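Local atomic coordinates of inositol dehydrogenase (Lactobacillus casei, PDB entry 4MKX), a protein that probably oxidises scyllo-inositol with NAD as cofactor, as a sugar alcohol dehydrogenase of the Gfo/Idh/MocA family built on a Rossmann fold. Residues L137-R142 with S196-D201; R142-Y147 with A304-S309. One frame throughout, in Å; residues are numbered along the deposited sequence.

Contact 1. Residues L137-R142 with S196-D201; sequences LGFMRR and SIHDID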
loop_
_atom_site.group_PDB
_atom_site.type_symbol
_atom_site.label_atom_id
_atom_site.label_comp_id
_atom_site.label_asym_id
_atom_site.label_seq_id
_atom_site.Cartn_x
_atom_site.Cartn_y
_atom_site.Cartn_z
ATOM N N LEU A 137 -1.558 -35.333 -0.180
ATOM C CA LEU A 137 -2.505 -34.618 0.671
ATOM C C LEU A 137 -2.732 -33.199 0.169
ATOM O O LEU A 137 -1.792 -32.559 -0.295
ATOM C CB LEU A 137 -1.977 -34.558 2.101
ATOM C CG LEU A 137 -2.191 -35.867 2.839
ATOM C CD1 LEU A 137 -1.279 -35.934 4.058
ATOM C CD2 LEU A 137 -3.650 -35.959 3.243
ATOM N N GLY A 138 -3.968 -32.711 0.284
ATOM C CA GLY A 138 -4.334 -31.411 -0.277
ATOM C C GLY A 138 -3.886 -30.162 0.475
ATOM O O GLY A 138 -4.694 -29.269 0.738
ATOM N N PHE A 139 -2.606 -30.077 0.813
ATOM C CA PHE A 139 -2.077 -28.839 1.396
ATOM C C PHE A 139 -1.786 -27.835 0.277
ATOM O O PHE A 139 -0.640 -27.677 -0.161
ATOM C CB PHE A 139 -0.825 -29.140 2.230
ATOM C CG PHE A 139 -1.120 -29.879 3.511
ATOM C CD1 PHE A 139 -2.081 -29.404 4.385
ATOM C CD2 PHE A 139 -0.462 -31.066 3.817
ATOM C CE1 PHE A 139 -2.372 -30.080 5.565
ATOM C CE2 PHE A 139 -0.746 -31.750 4.994
ATOM C CZ PHE A 139 -1.704 -31.254 5.867
ATOM N N MET A 140 -2.834 -27.158 -0.196
ATOM C CA MET A 140 -2.722 -26.395 -1.433
ATOM C C MET A 140 -1.856 -25.145 -1.321
ATOM O O MET A 140 -1.383 -24.640 -2.336
ATOM C CB MET A 140 -4.103 -26.047 -2.006
ATOM C CG MET A 140 -4.838 -24.897 -1.326
ATOM S SD MET A 140 -5.383 -25.303 0.342
ATOM C CE MET A 140 -6.310 -23.842 0.767
ATOM N N ARG A 141 -1.617 -24.652 -0.112
ATOM C CA ARG A 141 -0.798 -23.447 0.013
ATOM C C ARG A 141 0.622 -23.694 -0.483
ATOM O O ARG A 141 1.289 -22.781 -0.956
ATOM C CB ARG A 141 -0.787 -22.940 1.450
ATOM C CG ARG A 141 -2.160 -22.514 1.925
ATOM C CD ARG A 141 -2.035 -21.763 3.220
ATOM N NE ARG A 141 -3.331 -21.623 3.863
ATOM C CZ ARG A 141 -3.495 -21.115 5.080
ATOM N NH1 ARG A 141 -2.443 -20.693 5.764
ATOM N NH2 ARG A 141 -4.714 -21.051 5.608
ATOM N N ARG A 142 1.066 -24.947 -0.445
ATOM C CA ARG A 142 2.371 -25.266 -1.002
ATOM C C ARG A 142 2.438 -25.041 -2.507
ATOM O O ARG A 142 3.531 -24.974 -3.068
ATOM C CB ARG A 142 2.762 -26.711 -0.690
ATOM C CG ARG A 142 2.884 -26.994 0.797
ATOM C CD ARG A 142 3.628 -28.284 0.977
ATOM N NE ARG A 142 3.623 -28.754 2.353
ATOM C CZ ARG A 142 4.485 -29.651 2.806
ATOM N NH1 ARG A 142 5.396 -30.142 1.980
ATOM N NH2 ARG A 142 4.444 -30.044 4.073
ATOM N N SER A 196 -6.763 -24.277 11.248
ATOM C CA SER A 196 -5.334 -24.047 11.425
ATOM C C SER A 196 -4.419 -25.121 10.856
ATOM O O SER A 196 -3.203 -24.973 10.920
ATOM C CB SER A 196 -5.013 -23.867 12.909
ATOM O OG SER A 196 -5.793 -22.821 13.456
ATOM N N ILE A 197 -4.989 -26.205 10.332
ATOM C CA ILE A 197 -4.167 -27.274 9.791
ATOM C C ILE A 197 -3.252 -26.782 8.671
ATOM O O ILE A 197 -2.089 -27.167 8.617
ATOM C CB ILE A 197 -5.012 -28.485 9.319
ATOM C CG1 ILE A 197 -5.598 -29.197 10.534
ATOM C CG2 ILE A 197 -4.147 -29.484 8.565
ATOM C CD1 ILE A 197 -6.015 -30.639 10.270
ATOM N N HIS A 198 -3.753 -25.909 7.795
ATOM C CA HIS A 198 -2.907 -25.385 6.734
ATOM C C HIS A 198 -1.794 -24.513 7.293
ATOM O O HIS A 198 -0.689 -24.476 6.743
ATOM C CB HIS A 198 -3.708 -24.572 5.724
ATOM C CG HIS A 198 -4.661 -25.377 4.901
ATOM N ND1 HIS A 198 -4.247 -26.360 4.030
ATOM C CD2 HIS A 198 -6.011 -25.324 4.799
ATOM C CE1 HIS A 198 -5.302 -26.892 3.437
ATOM N NE2 HIS A 198 -6.385 -26.270 3.877
ATOM N N ASP A 199 -2.079 -23.800 8.378
ATOM C CA ASP A 199 -1.068 -22.968 9.014
ATOM C C ASP A 199 0.021 -23.814 9.670
ATOM O O ASP A 199 1.205 -23.500 9.569
ATOM C CB ASP A 199 -1.717 -22.042 10.042
ATOM C CG ASP A 199 -2.636 -21.023 9.404
ATOM O OD1 ASP A 199 -2.182 -20.293 8.498
ATOM O OD2 ASP A 199 -3.814 -20.954 9.804
ATOM N N ILE A 200 -0.388 -24.894 10.328
ATOM C CA ILE A 200 0.571 -25.834 10.894
ATOM C C ILE A 200 1.475 -26.381 9.796
ATOM O O ILE A 200 2.699 -26.387 9.930
ATOM C CB ILE A 200 -0.145 -26.958 11.657
ATOM C CG1 ILE A 200 -0.749 -26.396 12.951
ATOM C CG2 ILE A 200 0.826 -28.085 12.000
ATOM C CD1 ILE A 200 -1.855 -27.251 13.512
ATOM N N ASP A 201 0.886 -26.802 8.681
ATOM C CA ASP A 201 1.700 -27.292 7.588
ATOM C C ASP A 201 2.662 -26.244 7.024
ATOM O O ASP A 201 3.819 -26.541 6.713
ATOM C CB ASP A 201 0.810 -27.838 6.482
ATOM C CG ASP A 201 1.610 -28.488 5.389
ATOM O OD1 ASP A 201 2.198 -29.571 5.651
ATOM O OD2 ASP A 201 1.676 -27.908 4.279
HETATM O O HOH W 1 -1.868 -25.806 2.587
#

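Contact 2. Residues R142-Y147 with A304-S309; sequences RFDDSY and AQAFLS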
loop_
_atom_site.group_PDB
_atom_site.type_symbol
_atom_site.label_atom_id
_atom_site.label_comp_id
_atom_site.label_asym_id
_atom_site.label_seq_id
_atom_site.Cartn_x
_atom_site.Cartn_y
_atom_site.Cartn_z
ATOM N N ARG A 142 1.066 -24.947 -0.445
ATOM C CA ARG A 142 2.371 -25.266 -1.002
ATOM C C ARG A 142 2.438 -25.041 -2.507
ATOM O O ARG A 142 3.531 -24.974 -3.068
ATOM C CB ARG A 142 2.762 -26.711 -0.690
ATOM C CG ARG A 142 2.884 -26.994 0.797
ATOM C CD ARG A 142 3.628 -28.284 0.977
ATOM N NE ARG A 142 3.623 -28.754 2.353
ATOM C CZ ARG A 142 4.485 -29.651 2.806
ATOM N NH1 ARG A 142 5.396 -30.142 1.980
ATOM N NH2 ARG A 142 4.444 -30.044 4.073
ATOM N N PHE A 143 1.282 -24.924 -3.162
ATOM C CA PHE A 143 1.251 -24.683 -4.606
ATOM C C PHE A 143 0.852 -23.273 -4.989
ATOM O O PHE A 143 0.801 -22.935 -6.167
ATOM C CB PHE A 143 0.316 -25.688 -5.280
ATOM C CG PHE A 143 0.819 -27.088 -5.197
ATOM C CD1 PHE A 143 0.519 -27.875 -4.100
ATOM C CD2 PHE A 143 1.625 -27.602 -6.200
ATOM C CE1 PHE A 143 0.997 -29.168 -4.012
ATOM C CE2 PHE A 143 2.108 -28.892 -6.112
ATOM C CZ PHE A 143 1.793 -29.667 -5.018
ATOM N N ASP A 144 0.600 -22.439 -3.992
ATOM C CA ASP A 144 0.180 -21.070 -4.247
ATOM C C ASP A 144 1.380 -20.233 -4.674
ATOM O O ASP A 144 2.449 -20.341 -4.067
ATOM C CB ASP A 144 -0.414 -20.485 -2.959
ATOM C CG ASP A 144 -0.765 -19.030 -3.097
ATOM O OD1 ASP A 144 -1.762 -18.708 -3.780
ATOM O OD2 ASP A 144 -0.058 -18.187 -2.515
ATOM N N ASP A 145 1.202 -19.411 -5.712
ATOM C CA ASP A 145 2.303 -18.637 -6.266
ATOM C C ASP A 145 2.973 -17.739 -5.235
ATOM O O ASP A 145 4.193 -17.642 -5.217
ATOM C CB ASP A 145 1.854 -17.811 -7.470
ATOM C CG ASP A 145 1.689 -18.644 -8.730
ATOM O OD1 ASP A 145 2.260 -19.758 -8.813
ATOM O OD2 ASP A 145 1.005 -18.156 -9.653
ATOM N N SER A 146 2.194 -17.094 -4.368
ATOM C CA SER A 146 2.802 -16.175 -3.400
ATOM C C SER A 146 3.573 -16.930 -2.310
ATOM O O SER A 146 4.675 -16.528 -1.917
ATOM C CB SER A 146 1.765 -15.202 -2.803
ATOM O OG SER A 146 1.252 -14.354 -3.821
ATOM N N TYR A 147 3.005 -18.020 -1.812
ATOM C CA TYR A 147 3.704 -18.854 -0.839
ATOM C C TYR A 147 4.984 -19.438 -1.428
ATOM O O TYR A 147 6.008 -19.485 -0.741
ATOM C CB TYR A 147 2.810 -19.987 -0.307
ATOM C CG TYR A 147 1.910 -19.537 0.830
ATOM C CD1 TYR A 147 2.373 -19.496 2.137
ATOM C CD2 TYR A 147 0.612 -19.106 0.580
ATOM C CE1 TYR A 147 1.557 -19.065 3.173
ATOM C CE2 TYR A 147 -0.203 -18.662 1.602
ATOM C CZ TYR A 147 0.267 -18.648 2.900
ATOM O OH TYR A 147 -0.549 -18.208 3.931
ATOM N N ALA A 304 -7.844 -20.225 -5.945
ATOM C CA ALA A 304 -8.185 -20.830 -7.231
ATOM C C ALA A 304 -6.980 -21.403 -7.963
ATOM O O ALA A 304 -7.019 -22.538 -8.458
ATOM C CB ALA A 304 -8.905 -19.810 -8.107
ATOM N N GLN A 305 -5.922 -20.605 -8.060
ATOM C CA GLN A 305 -4.698 -21.021 -8.735
ATOM C C GLN A 305 -4.036 -22.198 -8.043
ATOM O O GLN A 305 -3.577 -23.131 -8.708
ATOM C CB GLN A 305 -3.718 -19.834 -8.817
ATOM C CG GLN A 305 -2.324 -20.215 -9.332
ATOM C CD GLN A 305 -1.332 -20.471 -8.206
ATOM O OE1 GLN A 305 -1.157 -19.638 -7.310
ATOM N NE2 GLN A 305 -0.695 -21.637 -8.236
ATOM N N ALA A 306 -4.004 -22.167 -6.716
ATOM C CA ALA A 306 -3.357 -23.232 -5.952
ATOM C C ALA A 306 -4.066 -24.569 -6.124
ATOM O O ALA A 306 -3.419 -25.611 -6.182
ATOM C CB ALA A 306 -3.292 -22.866 -4.481
ATOM N N PHE A 307 -5.393 -24.544 -6.182
ATOM C CA PHE A 307 -6.138 -25.782 -6.409
ATOM C C PHE A 307 -5.789 -26.394 -7.764
ATOM O O PHE A 307 -5.523 -27.593 -7.856
ATOM C CB PHE A 307 -7.653 -25.551 -6.311
ATOM C CG PHE A 307 -8.135 -25.302 -4.919
ATOM C CD1 PHE A 307 -7.752 -26.145 -3.872
ATOM C CD2 PHE A 307 -8.956 -24.217 -4.635
ATOM C CE1 PHE A 307 -8.199 -25.911 -2.569
ATOM C CE2 PHE A 307 -9.403 -23.979 -3.340
ATOM C CZ PHE A 307 -9.018 -24.826 -2.304
ATOM N N LEU A 308 -5.812 -25.579 -8.817
ATOM C CA LEU A 308 -5.466 -26.056 -10.153
ATOM C C LEU A 308 -4.045 -26.608 -10.192
ATOM O O LEU A 308 -3.810 -27.670 -10.760
ATOM C CB LEU A 308 -5.631 -24.929 -11.185
ATOM C CG LEU A 308 -7.069 -24.645 -11.608
ATOM C CD1 LEU A 308 -7.199 -23.247 -12.212
ATOM C CD2 LEU A 308 -7.528 -25.708 -12.607
ATOM N N SER A 309 -3.106 -25.895 -9.573
ATOM C CA SER A 309 -1.724 -26.345 -9.576
ATOM C C SER A 309 -1.527 -27.669 -8.837
ATOM O O SER A 309 -0.797 -28.524 -9.318
ATOM C CB SER A 309 -0.789 -25.274 -9.009
ATOM O OG SER A 309 -0.708 -24.175 -9.912
HETATM O O HOH W 2 -3.976 -19.542 -5.281
#

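Contact 1. Residues L137-R142 with S196-D201
R142 grips D201 side-on with two nitrogens: NE reaches OD2 at 2.9 Å in a nearly straight bond (172°) on that oxygen's syn lone pair, while NH2 takes OD1 at 2.8 Å. The guanidinium and carboxylate are nearly coplanar. That same carboxylate lies stacked over one face of the F139 ring, the planes 12° apart, and D201 CB makes a CH-pi contact with the ring. With CG anti to its backbone N (chi1 -174°), D201 reaches both partners. I197 CG2 touches the ring edge at CE1, 3.5 Å away.

Nearly a turn earlier on the helix, H198 is met by M140, whose CE sits over one imidazole face and whose SD comes 3.5 Å from H198 CE1. R141 runs extended past H198, laying one face of its guanidinium on H198 CB, and its NH1 bonds D199 OD1 at 2.8 Å from well above the carboxylate plane. A water joins H198 ND1 to the backbone N of R141.

Further out, S167 and S169 hydrogen-bond the two D199 oxygens, and S169 also binds R141 NH2, fixing this second ion pair. H198 also touches K111 of the family's Glu-Lys-Pro sequence, consistent with a place beside the active site. The contact couples the loop after Rossmann strand 135-137 to helix 197-207 through two arginine-aspartate salt bridges, the R141-D199 pair buried and R142 partly exposed, whose charges probably offset one another.

Contact 2. Residues R142-Y147 with A304-S309
The N-terminus of helix 145-155 meets the first turns of helix 304-319 here, and the side-chain amide of Q305 bridges the turn that starts the first helix. Q305 NE2 donates to F143 O at 2.9 Å, and Q305 OE1 accepts from D145 N, also at 2.9 Å, so both ends of the amide are bonded to main chain on either side of D144. The Q305 chain, bent at chi2 (-96°), brings the amide face to face with the D145 carboxylate, the two planes 10° apart. NE2 also donates to S309 OG, one turn along its own helix, which helps to set the amide's rotation. D145 itself pairs with R148.

D144 is the N-cap: its OD2 accepts from Y147 N at 3.1 Å and, weakly, from S146 N. D144 OD1 forms a salt bridge with R302 and lies 2.8 Å from a water that accepts from A306 N. Apolar contact is modest: A306 CB lies 3.9 Å from D144 CA, and F143 CB packs on S309 CB. S146 OG bonds L282 N of the second subunit. The whole is an aspartate N-cap at a helix start, its flanking main-chain groups bonded by Q305 of helix 304-319.

In the fold
Contacts 1 and 2 lie in succession on one run of chain, 137-147, and share R142: its side chain serves contact 1, while its backbone leads into the turn of contact 2. Their centres are about 11 Å apart, with R141 O 3.2 Å from Y147 CB and M140 CG 3.7 Å from F307 CE1. M140 is thus wedged between helix 304-319 and H198. The run leads from the Rossmann sheet to helix 145-155, tied to helices 197-207 and 304-319. The centre of contact 1 is about 4 Å from the centre of the chain, that of contact 2 about 11 Å. In this apo model contact 1, which reaches K111 through H198, probably lies nearer the active site.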